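Side-chain contacts in cellulase (glycosyl hydrolase family 5) (Bacteroides ovatus, PDB 3ZMR), which cuts the beta-1,4-glucan backbone of xyloglucan from inside the chain, with retention of anomeric configuration, to release xyloglucan oligosaccharides: residues V126-T131 / K157-G162; K164-D169 / K444-T449; R172-Y177 / L435-G440; A199-A204 / V211-H216. One frame throughout, in Å; residues are numbered along the deposited sequence.

Contact 1 (V126-T131 / K157-G162). With BGC (beta-D-glucopyranose), chain C; BGC (beta-D-glucopyranose), chain B.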
# COMPACT_ATOMS: atom_id res chain seq x y z
N VAL A 126 3.53 -15.34 4.68
CA VAL A 126 2.38 -15.46 5.57
C VAL A 126 2.28 -14.23 6.46
O VAL A 126 3.25 -13.53 6.71
CB VAL A 126 2.52 -16.75 6.44
CG1 VAL A 126 3.66 -16.64 7.43
CG2 VAL A 126 1.24 -17.16 7.13
N ASN A 127 1.07 -13.97 6.93
CA ASN A 127 0.80 -12.98 7.93
C ASN A 127 0.79 -13.58 9.32
O ASN A 127 0.32 -14.70 9.50
CB ASN A 127 -0.58 -12.36 7.75
CG ASN A 127 -0.66 -11.38 6.60
OD1 ASN A 127 -0.56 -10.18 6.83
ND2 ASN A 127 -0.85 -11.86 5.38
N VAL A 128 1.26 -12.82 10.30
CA VAL A 128 1.03 -13.11 11.72
C VAL A 128 -0.18 -12.25 12.13
O VAL A 128 -0.06 -11.22 12.81
CB VAL A 128 2.26 -12.80 12.60
CG1 VAL A 128 2.01 -13.18 14.06
CG2 VAL A 128 3.48 -13.54 12.09
N GLY A 129 -1.34 -12.66 11.66
CA GLY A 129 -2.55 -11.89 11.81
C GLY A 129 -3.20 -12.01 13.18
O GLY A 129 -2.94 -12.95 13.96
N ASN A 130 -4.07 -11.04 13.46
CA ASN A 130 -4.84 -10.95 14.71
C ASN A 130 -3.96 -11.03 15.95
O ASN A 130 -4.29 -11.64 16.98
CB ASN A 130 -5.95 -12.00 14.77
CG ASN A 130 -7.16 -11.63 13.94
OD1 ASN A 130 -7.17 -10.68 13.15
ND2 ASN A 130 -8.21 -12.45 14.08
N THR A 131 -2.84 -10.32 15.85
CA THR A 131 -1.81 -10.38 16.88
C THR A 131 -1.38 -8.96 17.28
O THR A 131 -2.09 -8.32 18.07
CB THR A 131 -0.70 -11.36 16.49
OG1 THR A 131 -1.28 -12.61 16.09
CG2 THR A 131 0.26 -11.60 17.65
N LYS A 157 10.28 -16.99 18.66
CA LYS A 157 11.35 -17.51 17.80
C LYS A 157 10.94 -18.82 17.12
O LYS A 157 11.14 -18.99 15.93
CB LYS A 157 12.66 -17.69 18.63
CG LYS A 157 13.77 -18.54 18.01
CD LYS A 157 15.01 -18.60 18.94
CE LYS A 157 16.01 -19.67 18.52
NZ LYS A 157 15.46 -21.05 18.60
N VAL A 158 10.34 -19.74 17.86
CA VAL A 158 10.01 -21.02 17.25
C VAL A 158 8.93 -20.86 16.17
O VAL A 158 8.92 -21.62 15.17
CB VAL A 158 9.61 -22.12 18.27
CG1 VAL A 158 10.81 -22.46 19.16
CG2 VAL A 158 8.40 -21.73 19.07
N LEU A 159 8.02 -19.90 16.33
CA LEU A 159 7.03 -19.65 15.27
C LEU A 159 7.72 -19.21 13.98
O LEU A 159 7.48 -19.73 12.90
CB LEU A 159 6.02 -18.57 15.70
CG LEU A 159 5.05 -18.11 14.61
CD1 LEU A 159 4.23 -19.32 14.11
CD2 LEU A 159 4.16 -16.98 15.13
N PHE A 160 8.60 -18.21 14.10
CA PHE A 160 9.29 -17.70 12.90
C PHE A 160 10.19 -18.73 12.27
O PHE A 160 10.27 -18.80 11.05
CB PHE A 160 10.04 -16.40 13.21
CG PHE A 160 9.11 -15.26 13.55
CD1 PHE A 160 8.12 -14.85 12.64
CD2 PHE A 160 9.20 -14.59 14.78
CE1 PHE A 160 7.27 -13.80 12.94
CE2 PHE A 160 8.33 -13.54 15.07
CZ PHE A 160 7.38 -13.14 14.16
N GLU A 161 10.86 -19.54 13.10
CA GLU A 161 11.65 -20.65 12.59
C GLU A 161 10.81 -21.68 11.84
O GLU A 161 11.21 -22.20 10.81
CB GLU A 161 12.46 -21.31 13.71
CG GLU A 161 13.57 -20.42 14.21
CD GLU A 161 14.35 -20.99 15.36
OE1 GLU A 161 13.84 -21.88 16.08
OE2 GLU A 161 15.49 -20.50 15.55
N GLY A 162 9.61 -21.93 12.35
CA GLY A 162 8.70 -22.88 11.69
C GLY A 162 8.21 -22.36 10.35
O GLY A 162 8.09 -23.10 9.37
C2 BGC C . -9.76 -11.24 10.64
C3 BGC C . -10.79 -11.38 11.77
C4 BGC C . -10.75 -10.12 12.65
C5 BGC C . -10.89 -8.90 11.75
C6 BGC C . -10.85 -7.57 12.48
C1 BGC C . -9.93 -9.94 9.87
O2 BGC C . -9.92 -12.37 9.76
O3 BGC C . -10.58 -12.52 12.59
O4 BGC C . -11.86 -10.05 13.55
O5 BGC C . -9.85 -8.88 10.79
O6 BGC C . -11.59 -6.68 11.66
C2 BGC B . -12.68 -9.41 15.70
C3 BGC B . -12.45 -9.46 17.21
C4 BGC B . -12.11 -10.90 17.64
C5 BGC B . -11.02 -11.49 16.74
C6 BGC B . -10.71 -12.93 17.05
C1 BGC B . -11.54 -10.07 14.94
O2 BGC B . -12.86 -8.06 15.28
O3 BGC B . -13.62 -8.91 17.87
O4 BGC B . -11.59 -10.98 18.98
O5 BGC B . -11.39 -11.41 15.37
O6 BGC B . -11.88 -13.73 16.84

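Contact 2 (K164-D169 / K444-T449)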
# COMPACT_ATOMS: atom_id res chain seq x y z
N LYS A 164 9.82 -20.22 8.38
CA LYS A 164 10.95 -20.36 7.46
C LYS A 164 11.16 -21.80 7.00
O LYS A 164 11.33 -22.08 5.82
CB LYS A 164 12.20 -19.82 8.11
CG LYS A 164 13.46 -19.87 7.25
CD LYS A 164 13.51 -18.76 6.22
CE LYS A 164 14.73 -18.91 5.32
NZ LYS A 164 14.79 -17.81 4.36
N ALA A 165 11.09 -22.72 7.96
CA ALA A 165 11.31 -24.14 7.67
C ALA A 165 10.30 -24.74 6.70
O ALA A 165 10.63 -25.63 5.91
CB ALA A 165 11.34 -24.92 8.98
N ALA A 166 9.08 -24.22 6.71
CA ALA A 166 8.01 -24.70 5.82
C ALA A 166 8.19 -24.21 4.38
O ALA A 166 7.50 -24.66 3.47
CB ALA A 166 6.68 -24.24 6.38
N GLY A 167 9.09 -23.25 4.16
CA GLY A 167 9.35 -22.76 2.81
C GLY A 167 8.88 -21.34 2.52
O GLY A 167 8.94 -20.89 1.38
N PHE A 168 8.46 -20.63 3.55
CA PHE A 168 8.08 -19.22 3.41
C PHE A 168 9.30 -18.35 3.61
O PHE A 168 10.12 -18.60 4.49
CB PHE A 168 7.02 -18.84 4.42
CG PHE A 168 5.74 -19.57 4.24
CD1 PHE A 168 4.88 -19.20 3.23
CD2 PHE A 168 5.40 -20.66 5.04
CE1 PHE A 168 3.69 -19.85 3.04
CE2 PHE A 168 4.19 -21.32 4.84
CZ PHE A 168 3.34 -20.91 3.85
N ASP A 169 9.38 -17.27 2.83
CA ASP A 169 10.50 -16.35 2.95
C ASP A 169 10.16 -14.95 3.45
O ASP A 169 11.05 -14.15 3.68
CB ASP A 169 11.28 -16.30 1.66
CG ASP A 169 12.02 -17.62 1.39
OD1 ASP A 169 12.66 -18.22 2.32
OD2 ASP A 169 11.94 -18.09 0.27
N LYS A 444 -5.45 -21.16 10.34
CA LYS A 444 -4.03 -20.99 10.60
C LYS A 444 -3.18 -22.11 9.95
O LYS A 444 -3.65 -23.25 9.75
CB LYS A 444 -3.77 -20.90 12.10
CG LYS A 444 -3.82 -22.25 12.82
CD LYS A 444 -3.90 -22.07 14.34
CE LYS A 444 -3.83 -23.43 15.02
NZ LYS A 444 -3.99 -23.32 16.49
N LEU A 445 -1.92 -21.77 9.61
CA LEU A 445 -1.02 -22.76 9.05
C LEU A 445 -0.14 -23.43 10.09
O LEU A 445 0.33 -24.55 9.90
CB LEU A 445 -0.16 -22.16 7.95
CG LEU A 445 -0.90 -21.55 6.78
CD1 LEU A 445 0.13 -20.97 5.83
CD2 LEU A 445 -1.82 -22.56 6.07
N PHE A 446 0.07 -22.71 11.19
CA PHE A 446 1.01 -23.13 12.25
C PHE A 446 0.36 -23.05 13.64
O PHE A 446 -0.53 -22.25 13.88
CB PHE A 446 2.29 -22.25 12.26
CG PHE A 446 3.03 -22.29 10.98
CD1 PHE A 446 3.96 -23.29 10.73
CD2 PHE A 446 2.77 -21.37 9.98
CE1 PHE A 446 4.60 -23.37 9.51
CE2 PHE A 446 3.42 -21.45 8.76
CZ PHE A 446 4.31 -22.47 8.52
N ASP A 447 0.86 -23.88 14.54
CA ASP A 447 0.61 -23.69 15.96
C ASP A 447 1.42 -22.47 16.42
O ASP A 447 2.65 -22.44 16.29
CB ASP A 447 1.05 -24.90 16.76
CG ASP A 447 0.53 -24.85 18.15
OD1 ASP A 447 1.02 -24.05 18.95
OD2 ASP A 447 -0.41 -25.57 18.45
N ARG A 448 0.73 -21.44 16.92
CA ARG A 448 1.44 -20.21 17.33
C ARG A 448 2.41 -20.40 18.49
O ARG A 448 3.41 -19.70 18.62
CB ARG A 448 0.46 -19.10 17.66
CG ARG A 448 -0.35 -18.54 16.50
CD ARG A 448 0.54 -17.98 15.39
NE ARG A 448 -0.24 -17.27 14.40
CZ ARG A 448 -0.71 -16.04 14.55
NH1 ARG A 448 -0.41 -15.30 15.61
NH2 ARG A 448 -1.46 -15.52 13.58
N THR A 449 2.12 -21.35 19.36
CA THR A 449 2.97 -21.58 20.52
C THR A 449 4.26 -22.30 20.17
O THR A 449 5.35 -21.90 20.63
CB THR A 449 2.19 -22.31 21.61
OG1 THR A 449 1.09 -21.48 22.00
CG2 THR A 449 3.08 -22.55 22.83

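Contact 3 (R172-Y177 / L435-G440). With GLC (alpha-D-glucopyranose), chain L; BGC (beta-D-glucopyranose), chain D.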
# COMPACT_ATOMS: atom_id res chain seq x y z
N ARG A 172 4.45 -10.90 6.99
CA ARG A 172 3.81 -9.61 7.26
C ARG A 172 3.26 -9.64 8.67
O ARG A 172 2.57 -10.60 9.07
CB ARG A 172 2.69 -9.35 6.24
CG ARG A 172 1.92 -8.05 6.44
CD ARG A 172 1.04 -7.78 5.25
NE ARG A 172 0.21 -6.59 5.30
CZ ARG A 172 -1.08 -6.57 5.67
NH1 ARG A 172 -1.67 -7.64 6.17
NH2 ARG A 172 -1.80 -5.46 5.54
N ILE A 173 3.65 -8.63 9.44
CA ILE A 173 3.29 -8.43 10.84
C ILE A 173 2.43 -7.17 10.91
O ILE A 173 2.96 -6.06 10.98
CB ILE A 173 4.52 -8.33 11.76
CG1 ILE A 173 5.43 -9.53 11.58
CG2 ILE A 173 4.10 -8.17 13.22
CD1 ILE A 173 6.70 -9.52 12.43
N PRO A 174 1.09 -7.31 10.87
CA PRO A 174 0.23 -6.16 11.13
C PRO A 174 0.49 -5.63 12.55
O PRO A 174 0.70 -6.43 13.48
CB PRO A 174 -1.18 -6.77 11.03
CG PRO A 174 -1.03 -7.92 10.12
CD PRO A 174 0.29 -8.50 10.48
N VAL A 175 0.52 -4.32 12.71
CA VAL A 175 0.76 -3.71 14.02
C VAL A 175 -0.22 -2.57 14.28
O VAL A 175 -0.52 -1.75 13.40
CB VAL A 175 2.19 -3.14 14.15
CG1 VAL A 175 2.51 -2.75 15.60
CG2 VAL A 175 3.22 -4.15 13.68
N ALA A 176 -0.71 -2.53 15.52
CA ALA A 176 -1.48 -1.42 16.04
C ALA A 176 -0.55 -0.71 17.05
O ALA A 176 0.30 -1.35 17.69
CB ALA A 176 -2.70 -1.92 16.79
N TYR A 177 -0.75 0.60 17.16
CA TYR A 177 -0.01 1.46 18.10
C TYR A 177 -0.90 2.38 18.92
O TYR A 177 -0.48 2.82 20.00
CB TYR A 177 1.01 2.31 17.35
CG TYR A 177 2.06 1.57 16.56
CD1 TYR A 177 1.83 1.21 15.23
CD2 TYR A 177 3.26 1.19 17.15
CE1 TYR A 177 2.82 0.54 14.50
CE2 TYR A 177 4.24 0.52 16.44
CZ TYR A 177 4.01 0.19 15.14
OH TYR A 177 5.05 -0.45 14.48
N LEU A 435 0.94 -13.35 0.14
CA LEU A 435 1.05 -13.53 1.60
C LEU A 435 -0.29 -14.00 2.20
O LEU A 435 -1.29 -13.32 2.15
CB LEU A 435 1.51 -12.25 2.30
CG LEU A 435 2.69 -11.50 1.69
CD1 LEU A 435 3.00 -10.29 2.55
CD2 LEU A 435 3.88 -12.41 1.58
N TYR A 436 -0.26 -15.23 2.71
CA TYR A 436 -1.43 -15.93 3.25
C TYR A 436 -1.90 -15.31 4.56
O TYR A 436 -1.10 -14.99 5.42
CB TYR A 436 -1.09 -17.41 3.47
CG TYR A 436 -2.26 -18.22 4.01
CD1 TYR A 436 -3.26 -18.69 3.17
CD2 TYR A 436 -2.36 -18.47 5.36
CE1 TYR A 436 -4.33 -19.41 3.69
CE2 TYR A 436 -3.44 -19.15 5.88
CZ TYR A 436 -4.41 -19.64 5.04
OH TYR A 436 -5.49 -20.29 5.53
N TRP A 437 -3.22 -15.19 4.72
CA TRP A 437 -3.83 -14.65 5.93
C TRP A 437 -3.99 -15.74 6.99
O TRP A 437 -4.91 -16.55 6.94
CB TRP A 437 -5.18 -13.97 5.64
CG TRP A 437 -5.72 -13.34 6.88
CD1 TRP A 437 -6.82 -13.75 7.60
CD2 TRP A 437 -5.18 -12.21 7.61
NE1 TRP A 437 -6.99 -12.94 8.68
CE2 TRP A 437 -6.01 -12.01 8.74
CE3 TRP A 437 -4.10 -11.39 7.43
CZ2 TRP A 437 -5.78 -10.98 9.69
CZ3 TRP A 437 -3.87 -10.37 8.36
CH2 TRP A 437 -4.70 -10.17 9.47
N ASP A 438 -3.07 -15.76 7.93
CA ASP A 438 -3.10 -16.64 9.11
C ASP A 438 -3.44 -15.75 10.29
O ASP A 438 -2.68 -14.84 10.63
CB ASP A 438 -1.76 -17.35 9.27
CG ASP A 438 -1.67 -18.22 10.52
OD1 ASP A 438 -2.14 -17.78 11.60
OD2 ASP A 438 -1.01 -19.28 10.43
N ALA A 439 -4.59 -16.02 10.90
CA ALA A 439 -5.07 -15.22 12.06
C ALA A 439 -5.03 -16.04 13.35
O ALA A 439 -5.55 -15.60 14.38
CB ALA A 439 -6.47 -14.69 11.82
N GLY A 440 -4.38 -17.20 13.30
CA GLY A 440 -4.30 -18.10 14.47
C GLY A 440 -5.57 -18.83 14.87
O GLY A 440 -5.64 -19.40 15.97
C1 GLC L . -8.36 -7.59 5.55
C2 GLC L . -7.91 -6.94 6.84
C3 GLC L . -7.78 -7.95 7.98
C4 GLC L . -9.11 -8.70 8.07
C5 GLC L . -9.55 -9.21 6.69
C6 GLC L . -10.86 -9.99 6.69
O2 GLC L . -6.72 -6.24 6.60
O3 GLC L . -7.38 -7.32 9.22
O4 GLC L . -8.88 -9.79 8.93
O5 GLC L . -9.64 -8.13 5.78
O6 GLC L . -10.53 -11.35 6.87
C2 BGC D . -7.93 -6.74 6.77
C3 BGC D . -7.83 -7.85 7.82
C4 BGC D . -9.08 -8.72 7.87
C5 BGC D . -9.30 -9.17 6.42
C6 BGC D . -10.48 -10.12 6.33
C1 BGC D . -8.45 -7.13 5.38
O2 BGC D . -6.64 -6.13 6.62
O3 BGC D . -7.60 -7.25 9.11
O4 BGC D . -8.91 -9.79 8.84
O5 BGC D . -9.54 -8.05 5.55
O6 BGC D . -11.57 -9.52 7.04

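Contact 4 (A199-A204 / V211-H216). With GLC (alpha-D-glucopyranose), chain L; BGC (beta-D-glucopyranose), chain D.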
# COMPACT_ATOMS: atom_id res chain seq x y z
N ALA A 199 11.11 -6.64 19.30
CA ALA A 199 11.60 -7.97 19.65
C ALA A 199 11.08 -9.04 18.65
O ALA A 199 11.78 -9.97 18.26
CB ALA A 199 11.19 -8.34 21.07
N ALA A 200 9.83 -8.86 18.22
CA ALA A 200 9.23 -9.80 17.25
C ALA A 200 9.88 -9.64 15.87
O ALA A 200 10.18 -10.61 15.20
CB ALA A 200 7.73 -9.59 17.17
N VAL A 201 10.10 -8.39 15.47
CA VAL A 201 10.78 -8.12 14.21
C VAL A 201 12.19 -8.75 14.20
O VAL A 201 12.58 -9.42 13.25
CB VAL A 201 10.85 -6.61 13.94
CG1 VAL A 201 11.82 -6.30 12.80
CG2 VAL A 201 9.45 -6.06 13.65
N LYS A 202 12.94 -8.53 15.28
CA LYS A 202 14.27 -9.10 15.41
C LYS A 202 14.24 -10.65 15.32
O LYS A 202 15.05 -11.29 14.61
CB LYS A 202 14.93 -8.64 16.72
CG LYS A 202 16.38 -9.06 16.86
CD LYS A 202 17.01 -8.58 18.16
CE LYS A 202 18.51 -8.86 18.16
NZ LYS A 202 18.85 -10.29 17.91
N ALA A 203 13.29 -11.27 16.03
CA ALA A 203 13.16 -12.74 15.98
C ALA A 203 12.87 -13.25 14.55
O ALA A 203 13.44 -14.22 14.09
CB ALA A 203 12.07 -13.19 16.93
N ALA A 204 12.00 -12.52 13.84
CA ALA A 204 11.65 -12.91 12.47
C ALA A 204 12.87 -12.76 11.54
O ALA A 204 13.15 -13.62 10.69
CB ALA A 204 10.49 -12.08 11.98
N VAL A 211 10.67 -9.20 6.52
CA VAL A 211 9.66 -8.75 7.47
C VAL A 211 9.01 -7.47 6.97
O VAL A 211 9.73 -6.56 6.58
CB VAL A 211 10.23 -8.53 8.88
CG1 VAL A 211 9.15 -8.01 9.82
CG2 VAL A 211 10.87 -9.85 9.38
N ILE A 212 7.69 -7.42 6.96
CA ILE A 212 6.91 -6.25 6.67
C ILE A 212 6.15 -5.83 7.93
O ILE A 212 5.42 -6.66 8.51
CB ILE A 212 5.90 -6.50 5.54
CG1 ILE A 212 6.57 -6.89 4.22
CG2 ILE A 212 5.00 -5.29 5.35
CD1 ILE A 212 5.66 -7.60 3.24
N ILE A 213 6.31 -4.59 8.39
CA ILE A 213 5.47 -4.02 9.46
C ILE A 213 4.63 -2.89 8.90
O ILE A 213 5.08 -2.16 8.00
CB ILE A 213 6.29 -3.55 10.68
CG1 ILE A 213 7.34 -2.50 10.30
CG2 ILE A 213 6.91 -4.75 11.38
CD1 ILE A 213 8.05 -1.91 11.50
N ASN A 214 3.43 -2.72 9.41
CA ASN A 214 2.53 -1.66 8.97
C ASN A 214 1.96 -0.89 10.15
O ASN A 214 2.36 -1.08 11.30
CB ASN A 214 1.45 -2.20 8.04
CG ASN A 214 0.32 -2.90 8.77
OD1 ASN A 214 0.33 -3.04 10.00
ND2 ASN A 214 -0.63 -3.40 8.01
N ILE A 215 1.08 0.05 9.85
CA ILE A 215 0.06 0.53 10.81
C ILE A 215 -1.27 0.00 10.26
O ILE A 215 -1.66 0.32 9.15
CB ILE A 215 0.03 2.06 10.98
CG1 ILE A 215 1.37 2.61 11.47
CG2 ILE A 215 -1.09 2.40 11.97
CD1 ILE A 215 1.39 4.11 11.51
N HIS A 216 -1.97 -0.82 11.03
CA HIS A 216 -3.12 -1.56 10.53
C HIS A 216 -4.39 -0.76 10.83
O HIS A 216 -4.33 0.44 11.15
CB HIS A 216 -3.15 -2.96 11.16
CG HIS A 216 -3.81 -4.02 10.32
ND1 HIS A 216 -3.24 -4.49 9.18
CD2 HIS A 216 -4.97 -4.71 10.49
CE1 HIS A 216 -4.00 -5.45 8.66
NE2 HIS A 216 -5.06 -5.62 9.46
C1 GLC L . -8.36 -7.59 5.55
C2 GLC L . -7.91 -6.94 6.84
C3 GLC L . -7.78 -7.95 7.98
C4 GLC L . -9.11 -8.70 8.07
C5 GLC L . -9.55 -9.21 6.69
C6 GLC L . -10.86 -9.99 6.69
O2 GLC L . -6.72 -6.24 6.60
O3 GLC L . -7.38 -7.32 9.22
O4 GLC L . -8.88 -9.79 8.93
O5 GLC L . -9.64 -8.13 5.78
O6 GLC L . -10.53 -11.35 6.87
C2 BGC D . -7.93 -6.74 6.77
C3 BGC D . -7.83 -7.85 7.82
C4 BGC D . -9.08 -8.72 7.87
C5 BGC D . -9.30 -9.17 6.42
C6 BGC D . -10.48 -10.12 6.33
C1 BGC D . -8.45 -7.13 5.38
O2 BGC D . -6.64 -6.13 6.62
O3 BGC D . -7.60 -7.25 9.11
O4 BGC D . -8.91 -9.79 8.84
O5 BGC D . -9.54 -8.05 5.55
O6 BGC D . -11.57 -9.52 7.04

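Contact 1 (V126-T131 / K157-G162)
Val128 meets Phe160 and Leu159 at the start of the (beta/alpha)8 barrel of this GH5 enzyme, where the chain leaving strand 125-127 packs against helix 157-165. Both valine methyls are used. CG2 of Val128 comes to 3.9 Å from Phe160 CE1, obliquely to the ring, and the two side chains cross at about a right angle. CG1 of Val128 makes a looser contact, 4.5 Å from Leu159 CD2. Phe160 does not start out aimed at the valine: with CG anti to the carbonyl carbon (chi1 -66°), it is the far end of the ring that closes in. Farther out, Val171 of strand 170-173 touches both Val128 and Phe160, while Ala203 and Ala204 of helix 191-206 also pack on the ring, so the aromatic group fills the seam between two helices and the sheet. Beyond Val128 the chain turns toward the substrate cleft. Thr131 OG1 donates to Gly129 O over 2.7 Å, from well above the carbonyl plane, consistent with a fixed turn around Asn130. The side chain of Asn130 reaches the bound glucan: its ND2 donates to O3 of the chain C glucose at 2.8 Å, with an N-H...O angle of 164°.

Contact 2 (K164-D169 / K444-T449)
The Schellman motif closing helix 157-165 brings Ala166 and Phe168 against Leu445 and Phe446, which belong to the loop between strand 433-436 and helix 456-471. Phe446 sets the CZ end of its ring against both residues that flank Gly167. Its CZ lies 3.7 Å from Ala166 CB and 3.9 Å from Phe168 CE2, both partners standing at the ring edge, near its plane. The two phenylalanine side chains slide past each other in opposite directions, and Phe446 approaches the Phe168 ring obliquely. Leu445 adds a methyl to the same ring, with CD1 at 3.8 Å from Phe168 CZ and the side chains nearly perpendicular. In the (beta/alpha)8 barrel this joins the end of helix 157-165 to the loop after strand 433-436, the last of the barrel, and Ile462 of helix 456-471 packs on both Phe168 and Leu445. Gly167 makes the reversal possible: its phi of 110° would jam a CB against the preceding carbonyl, and its N returns to Lys164 O at 3.0 Å. Beside it, Lys164 NZ bridges to Asp169 OD1 on the anti side and also bonds Gly208 O. The loop is shaped by an Asx turn at Asp447, whose OD1 accepts from Thr449 N at 2.9 Å. Next to Asp447, Arg448 forms a salt bridge with Asp438 and hydrogen bonds with Thr131 OG1 and Gly129 O.

Contact 3 (R172-Y177 / L435-G440)
Arg172 and Pro174 meet Leu435 and Trp437 at the C-terminal mouth of the barrel, where a GH5 enzyme carries its active site. The apolar contacts are two. Leu435 CD1 rests 3.8 Å from Arg172 CB, the two side chains at about a right angle, and Pro174 CG stands at the edge of the Trp437 ring, 4.1 Å from CZ3. Arg172 and Trp437 only brush: NH1 is 4.1 Å from CZ3, which lies at the guanidinium edge, and the two planes are 62° apart. Extended from CG to NE, with CG anti to the backbone N (chi1 178°), Arg172 carries its charge to acid and amide partners: a salt bridge to Glu395, the inferred nucleophile, another to Glu334, and hydrogen bonds to Asn127 and Asn261. The third kind of interaction is with sugar. One face of Trp437 underlies the glucose modelled as overlapping alpha and beta anomers, C3 of the alpha form being 3.9 Å above the plane and offset toward the rim, while NE1 donates to O2 of a neighbouring glucose. With the indole of Trp437 cut back to an alanine, the glucose is likely to lose its aromatic platform and the neighbouring O2 this N-H donor. Pairing the arginine with Glu395 and Asn261 suggests that it holds nucleophile and substrate-binding amide in position, while the indole supplies the hydrophobic floor.

Contact 4 (A199-A204 / V211-H216)
Val201 and Ala204 lean inward from helix 191-206 onto Val211 and Ile213 of strand 210-214, a helix and the following strand of the (beta/alpha)8 barrel. The short segments run nearly antiparallel, 161° between their directions, with axes 9.4 Å apart. Val201 and Ile213 cross at about a right angle and touch through their methyls, CG2 of Val201 lying 3.6 Å from CG2 of Ile213. Ile213 can offer that methyl because CG1 takes the place between the backbone N and the carbonyl carbon (chi1 58°). Val211 turns its CG2 onto the CB of Ala204, only 3.4 Å away, tighter than usual carbon contact. Phe248 of helix 227-248 packs on both Val201 and Ile213. Farther along the segment, toward the sugar, Asn214 ND2 donates to His216 ND1 over 3.1 Å, almost in the ring plane, although the amide and imidazole are themselves twisted against each other. A phenylalanine in place of His216 would probably leave this amide without its acceptor and the sugar hydroxyl without the imidazole N-H. That hydroxyl is O3 of the glucose, modelled as two overlapping anomers, and His216 NE2 donates to O3 of the alpha form at 2.9 Å.

Overall arrangement
Along the chain, contact 1 closes before the others open, while contact 4 falls within the span of contact 3, and contact 3 within that of contact 2. All four lie on one side of the chain's centre. Contacts 1 and 2 share helix 157-165 and have centres about 6 Å apart. Contacts 1, 3 and 4 all reach the eight-stranded parallel barrel, where strands 433-436, 125-127, 170-173 and 210-214 are consecutive neighbours in the closed sheet. Contacts 3 and 4, with centres about 9 Å apart, touch the same glucose, and contact 1 adds Asn130 farther along the glucan. Outer helix packing, barrel closure and substrate binding thus merge within one sector.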